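Local coordinates for protein 2-C-methyl-D-erythritol 4-phosphate cytidylyltransferase (Anaerococcus prevotii, PDB 4KT7) that probably transfers a cytidylyl group from CTP to 2-C-methyl-D-erythritol 4-phosphate, releasing diphosphate, in the non-mevalonate route to isoprenoids, at residues A[107-112]-A[166-171]; A[111-116]-A[213-218]. One frame throughout, in Å; residues are numbered along the deposited sequence.

Interaction 1: residues A[107-112]-A[166-171]; sequences LTHDGV and QTPQAF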
loop_
_atom_site.group_PDB
_atom_site.type_symbol
_atom_site.label_atom_id
_atom_site.label_comp_id
_atom_site.label_asym_id
_atom_site.label_seq_id
_atom_site.Cartn_x
_atom_site.Cartn_y
_atom_site.Cartn_z
ATOM N N LEU A 107 -21.711 -11.243 -4.576
ATOM C CA LEU A 107 -20.530 -10.742 -3.886
ATOM C C LEU A 107 -19.324 -11.564 -4.353
ATOM O O LEU A 107 -19.408 -12.785 -4.506
ATOM C CB LEU A 107 -20.741 -10.874 -2.364
ATOM C CG LEU A 107 -19.593 -10.581 -1.391
ATOM C CD1 LEU A 107 -20.158 -9.978 -0.100
ATOM C CD2 LEU A 107 -18.802 -11.849 -1.071
ATOM N N THR A 108 -18.200 -10.901 -4.601
ATOM C CA THR A 108 -16.994 -11.611 -5.008
ATOM C C THR A 108 -15.950 -11.397 -3.927
ATOM O O THR A 108 -15.963 -10.362 -3.267
ATOM C CB THR A 108 -16.458 -11.085 -6.346
ATOM O OG1 THR A 108 -16.108 -9.692 -6.207
ATOM C CG2 THR A 108 -17.533 -11.209 -7.403
ATOM N N HIS A 109 -15.047 -12.355 -3.737
ATOM C CA HIS A 109 -13.983 -12.179 -2.743
ATOM C C HIS A 109 -12.812 -13.083 -3.079
ATOM O O HIS A 109 -13.020 -14.207 -3.567
ATOM C CB HIS A 109 -14.495 -12.499 -1.339
ATOM C CG HIS A 109 -13.474 -12.303 -0.252
ATOM N ND1 HIS A 109 -13.098 -11.047 0.199
ATOM C CD2 HIS A 109 -12.774 -13.193 0.481
ATOM C CE1 HIS A 109 -12.219 -11.189 1.179
ATOM N NE2 HIS A 109 -11.999 -12.473 1.370
ATOM N N ASP A 110 -11.592 -12.597 -2.813
ATOM C CA ASP A 110 -10.374 -13.364 -3.084
ATOM C C ASP A 110 -10.212 -14.462 -2.052
ATOM O O ASP A 110 -10.175 -14.190 -0.842
ATOM C CB ASP A 110 -9.112 -12.480 -3.005
ATOM C CG ASP A 110 -9.092 -11.360 -4.035
ATOM O OD1 ASP A 110 -9.735 -11.505 -5.104
ATOM O OD2 ASP A 110 -8.412 -10.330 -3.772
ATOM N N GLY A 111 -10.070 -15.699 -2.512
ATOM C CA GLY A 111 -9.778 -16.790 -1.608
ATOM C C GLY A 111 -8.543 -16.566 -0.742
ATOM O O GLY A 111 -8.467 -17.090 0.378
ATOM N N VAL A 112 -7.572 -15.794 -1.235
ATOM C CA VAL A 112 -6.360 -15.550 -0.450
ATOM C C VAL A 112 -6.397 -14.285 0.416
ATOM O O VAL A 112 -5.339 -13.746 0.763
ATOM C CB VAL A 112 -5.076 -15.547 -1.325
ATOM C CG1 VAL A 112 -4.850 -16.926 -1.949
ATOM C CG2 VAL A 112 -5.156 -14.472 -2.399
ATOM N N GLN A 166 -9.640 -3.438 -1.866
ATOM C CA GLN A 166 -9.437 -4.813 -1.464
ATOM C C GLN A 166 -10.659 -5.601 -1.937
ATOM O O GLN A 166 -11.307 -5.223 -2.914
ATOM C CB GLN A 166 -9.199 -4.909 0.060
ATOM C CG GLN A 166 -10.137 -4.050 0.956
ATOM C CD GLN A 166 -9.783 -4.131 2.440
ATOM O OE1 GLN A 166 -10.620 -4.499 3.280
ATOM N NE2 GLN A 166 -8.540 -3.778 2.775
ATOM N N THR A 167 -10.969 -6.706 -1.279
ATOM C CA THR A 167 -12.239 -7.381 -1.541
ATOM C C THR A 167 -12.796 -7.732 -0.171
ATOM O O THR A 167 -12.028 -7.846 0.781
ATOM C CB THR A 167 -12.072 -8.628 -2.431
ATOM O OG1 THR A 167 -11.565 -9.715 -1.652
ATOM C CG2 THR A 167 -11.147 -8.351 -3.618
ATOM N N PRO A 168 -14.116 -7.940 -0.052
ATOM C CA PRO A 168 -15.133 -8.147 -1.097
ATOM C C PRO A 168 -15.560 -6.917 -1.895
ATOM O O PRO A 168 -15.265 -5.760 -1.551
ATOM C CB PRO A 168 -16.335 -8.670 -0.307
ATOM C CG PRO A 168 -16.200 -8.000 1.018
ATOM C CD PRO A 168 -14.700 -8.024 1.302
ATOM N N GLN A 169 -16.230 -7.214 -3.003
ATOM C CA GLN A 169 -16.928 -6.247 -3.822
ATOM C C GLN A 169 -18.280 -6.913 -4.062
ATOM O O GLN A 169 -18.383 -8.124 -3.914
ATOM C CB GLN A 169 -16.194 -6.076 -5.158
ATOM C CG GLN A 169 -14.781 -5.527 -5.050
ATOM C CD GLN A 169 -14.215 -5.140 -6.411
ATOM O OE1 GLN A 169 -14.623 -5.676 -7.444
ATOM N NE2 GLN A 169 -13.296 -4.192 -6.417
ATOM N N ALA A 170 -19.315 -6.161 -4.422
ATOM C CA ALA A 170 -20.593 -6.808 -4.739
ATOM C C ALA A 170 -21.425 -5.965 -5.705
ATOM O O ALA A 170 -21.256 -4.744 -5.767
ATOM C CB ALA A 170 -21.384 -7.094 -3.444
ATOM N N PHE A 171 -22.322 -6.619 -6.451
ATOM C CA PHE A 171 -23.049 -5.974 -7.558
ATOM C C PHE A 171 -24.426 -6.570 -7.741
ATOM O O PHE A 171 -24.672 -7.711 -7.329
ATOM C CB PHE A 171 -22.299 -6.175 -8.891
ATOM C CG PHE A 171 -20.852 -5.874 -8.805
ATOM C CD1 PHE A 171 -20.381 -4.587 -9.018
ATOM C CD2 PHE A 171 -19.954 -6.867 -8.462
ATOM C CE1 PHE A 171 -19.031 -4.306 -8.893
ATOM C CE2 PHE A 171 -18.596 -6.587 -8.353
ATOM C CZ PHE A 171 -18.149 -5.306 -8.557
#
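Thr108 and Gln169 form the antiparallel hydrogen-bonded pair that joins strand 105-110 to strand 168-172 in the central mixed sheet of this GT-A-type cytidylyltransferase. Thr108 N gives its hydrogen to Gln169 O over 2.9 Å, and Gln169 N returns a bond of 3.2 Å to Thr108 O. That same Thr108 O also takes a CA-H contact from Pro168 CA.

Apolar packing lies on the face that carries Leu107 and Ala170. Their CB atoms meet at 4.0 Å, and Leu107 CG, anti to its backbone N (chi1 173°), rests 3.9 Å from Pro168 CB, the two side chains running alongside each other. Phe121 of helix 118-127 touches both Leu107 and Pro168.

Past the regular pairing, where the chain turns a corner into the cis peptide before Pro168, a side chain takes over. Asp110 N points almost straight (173°) at Thr167 OG1, 3.1 Å away, and His109 ND1 lies 2.7 Å from Thr167 OG1. A valine in place of Thr167 would probably leave Asp110 N without this acceptor and put a methyl beside the imidazole nitrogen. Asp110 OD2 is salt-bridged to Arg113 NE, and the methyl Thr167 CG2 packs 3.4 Å from the same Asp110 OD2.

Interaction 2: residues A[111-116]-A[213-218]; sequences GVRPFA and YSNIKI
One water is gripped by three groups of the two loops: it accepts from Phe115 N at 2.8 Å and donates to Asn215 OD1 at 2.6 Å and to Ile216 O. Asn215 CG stands anti to its backbone N (chi1 -172°), which lays the amide against Ala116, Asn215 OD1 lying 3.4 Å from Ala116 CB. The other end of the amide, ND2, is held by Thr167 O and Gln166 OE1.

A second water bridges Phe115 O and Ser214 OG. Directly between the backbones, Ile218 N bonds to Val112 O at 2.8 Å.

Arg113 reaches across the 213-218 segment with its chain extended from CG to NE. NH1 makes a weak bond (127°) to Asn215 O, which lies at the guanidinium edge, while Lys217 CB sits 4.1 Å above the centre of one guanidinium face. The main charge partner is Asp110, through NE.

Apolar contacts add to this. Ile218 CG1 packs crosswise on Pro114 CD at 3.8 Å, and the edge of the Phe115 ring approaches Ile216 CG1. Val112 CG2 packs on Lys217 CG at 3.7 Å, with the Lys217 amine as a neighbour.

Between these irregular loops, two direct hydrogen bonds, one of them weak, are thus supplemented by two bridging waters, and the salt bridge to Asp110 probably tempers the repulsion between Arg113 and nearby Lys217.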
loop_
_atom_site.group_PDB
_atom_site.type_symbol
_atom_site.label_atom_id
_atom_site.label_comp_id
_atom_site.label_asym_id
_atom_site.label_seq_id
_atom_site.Cartn_x
_atom_site.Cartn_y
_atom_site.Cartn_z
ATOM N N GLY A 111 -10.070 -15.699 -2.512
ATOM C CA GLY A 111 -9.778 -16.790 -1.608
ATOM C C GLY A 111 -8.543 -16.566 -0.742
ATOM O O GLY A 111 -8.467 -17.090 0.378
ATOM N N VAL A 112 -7.572 -15.794 -1.235
ATOM C CA VAL A 112 -6.360 -15.550 -0.450
ATOM C C VAL A 112 -6.397 -14.285 0.416
ATOM O O VAL A 112 -5.339 -13.746 0.763
ATOM C CB VAL A 112 -5.076 -15.547 -1.325
ATOM C CG1 VAL A 112 -4.850 -16.926 -1.949
ATOM C CG2 VAL A 112 -5.156 -14.472 -2.399
ATOM N N ARG A 113 -7.600 -13.808 0.747
ATOM C CA ARG A 113 -7.772 -12.740 1.737
ATOM C C ARG A 113 -8.525 -13.310 2.932
ATOM O O ARG A 113 -9.731 -13.107 3.079
ATOM C CB ARG A 113 -8.514 -11.524 1.154
ATOM C CG ARG A 113 -7.736 -10.718 0.094
ATOM C CD ARG A 113 -8.480 -9.461 -0.326
ATOM N NE ARG A 113 -7.789 -8.711 -1.386
ATOM C CZ ARG A 113 -6.950 -7.699 -1.169
ATOM N NH1 ARG A 113 -6.695 -7.303 0.073
ATOM N NH2 ARG A 113 -6.364 -7.083 -2.192
ATOM N N PRO A 114 -7.817 -14.054 3.788
ATOM C CA PRO A 114 -8.453 -14.850 4.845
ATOM C C PRO A 114 -8.953 -14.036 6.034
ATOM O O PRO A 114 -9.708 -14.567 6.856
ATOM C CB PRO A 114 -7.312 -15.772 5.306
ATOM C CG PRO A 114 -6.078 -14.947 5.059
ATOM C CD PRO A 114 -6.354 -14.225 3.767
ATOM N N PHE A 115 -8.537 -12.776 6.140
ATOM C CA PHE A 115 -8.788 -12.034 7.371
ATOM C C PHE A 115 -9.969 -11.057 7.318
ATOM O O PHE A 115 -10.289 -10.436 8.335
ATOM C CB PHE A 115 -7.512 -11.322 7.842
ATOM C CG PHE A 115 -6.336 -12.247 8.034
ATOM C CD1 PHE A 115 -6.484 -13.455 8.697
ATOM C CD2 PHE A 115 -5.087 -11.915 7.527
ATOM C CE1 PHE A 115 -5.396 -14.310 8.875
ATOM C CE2 PHE A 115 -3.998 -12.771 7.691
ATOM C CZ PHE A 115 -4.158 -13.965 8.371
ATOM N N ALA A 116 -10.625 -10.924 6.167
ATOM C CA ALA A 116 -11.832 -10.084 6.093
ATOM C C ALA A 116 -12.837 -10.571 7.138
ATOM O O ALA A 116 -13.147 -11.754 7.199
ATOM C CB ALA A 116 -12.444 -10.110 4.678
ATOM N N TYR A 213 -7.476 -2.719 7.299
ATOM C CA TYR A 213 -6.059 -2.710 6.965
ATOM C C TYR A 213 -5.483 -4.111 7.131
ATOM O O TYR A 213 -4.563 -4.499 6.421
ATOM C CB TYR A 213 -5.288 -1.671 7.800
ATOM C CG TYR A 213 -5.564 -0.255 7.340
ATOM C CD1 TYR A 213 -5.034 0.218 6.149
ATOM C CD2 TYR A 213 -6.372 0.602 8.090
ATOM C CE1 TYR A 213 -5.303 1.517 5.701
ATOM C CE2 TYR A 213 -6.647 1.904 7.653
ATOM C CZ TYR A 213 -6.100 2.354 6.464
ATOM O OH TYR A 213 -6.362 3.636 6.039
ATOM N N SER A 214 -6.051 -4.868 8.064
ATOM C CA SER A 214 -5.636 -6.249 8.287
ATOM C C SER A 214 -6.019 -7.204 7.147
ATOM O O SER A 214 -5.499 -8.312 7.074
ATOM C CB SER A 214 -6.227 -6.766 9.604
ATOM O OG SER A 214 -7.636 -6.563 9.626
ATOM N N ASN A 215 -6.923 -6.780 6.267
ATOM C CA ASN A 215 -7.447 -7.659 5.207
ATOM C C ASN A 215 -6.476 -7.765 4.015
ATOM O O ASN A 215 -6.807 -7.406 2.877
ATOM C CB ASN A 215 -8.816 -7.152 4.758
ATOM C CG ASN A 215 -9.526 -8.098 3.805
ATOM O OD1 ASN A 215 -9.244 -9.310 3.768
ATOM N ND2 ASN A 215 -10.475 -7.546 3.032
ATOM N N ILE A 216 -5.282 -8.285 4.275
ATOM C CA ILE A 216 -4.248 -8.361 3.248
ATOM C C ILE A 216 -4.378 -9.604 2.364
ATOM O O ILE A 216 -4.973 -10.609 2.773
ATOM C CB ILE A 216 -2.871 -8.363 3.898
ATOM C CG1 ILE A 216 -2.764 -9.569 4.835
ATOM C CG2 ILE A 216 -2.676 -7.077 4.691
ATOM C CD1 ILE A 216 -1.352 -9.860 5.331
ATOM N N LYS A 217 -3.810 -9.521 1.157
ATOM C CA LYS A 217 -3.725 -10.639 0.217
ATOM C C LYS A 217 -2.504 -11.508 0.556
ATOM O O LYS A 217 -1.417 -10.977 0.829
ATOM C CB LYS A 217 -3.561 -10.076 -1.193
ATOM C CG LYS A 217 -4.252 -10.843 -2.296
ATOM C CD LYS A 217 -3.851 -10.286 -3.656
ATOM C CE LYS A 217 -4.762 -10.784 -4.780
ATOM N NZ LYS A 217 -4.663 -12.254 -5.032
ATOM N N ILE A 218 -2.671 -12.834 0.545
ATOM C CA ILE A 218 -1.558 -13.737 0.847
ATOM C C ILE A 218 -1.084 -14.466 -0.404
ATOM O O ILE A 218 -1.719 -15.430 -0.836
ATOM C CB ILE A 218 -1.946 -14.803 1.900
ATOM C CG1 ILE A 218 -2.615 -14.155 3.117
ATOM C CG2 ILE A 218 -0.727 -15.626 2.309
ATOM C CD1 ILE A 218 -1.787 -13.102 3.784
HETATM O O HOH W 1 -7.296 -10.936 4.410
HETATM O O HOH W 2 -9.583 -7.991 8.355
#

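Interactions 1 and 2 have centres about 10 Å apart and start from the same piece of chain: strand 105-110 pairs with 168-172 near the centre of the chain, then its outgoing loop, sharing Gly111 and Val112, meets 213-218 before helix 118-127 begins. The later partner loop connects strand 206-210 to helix 221-231. The Asn215 side chain joins the two contacts, and Arg113 CD packs on Thr167 OG1, a second link. The loop leaving strand 105-110 thus joins the central sheet to the loop that leads into helix 221-231, close to the C-terminal end of the model.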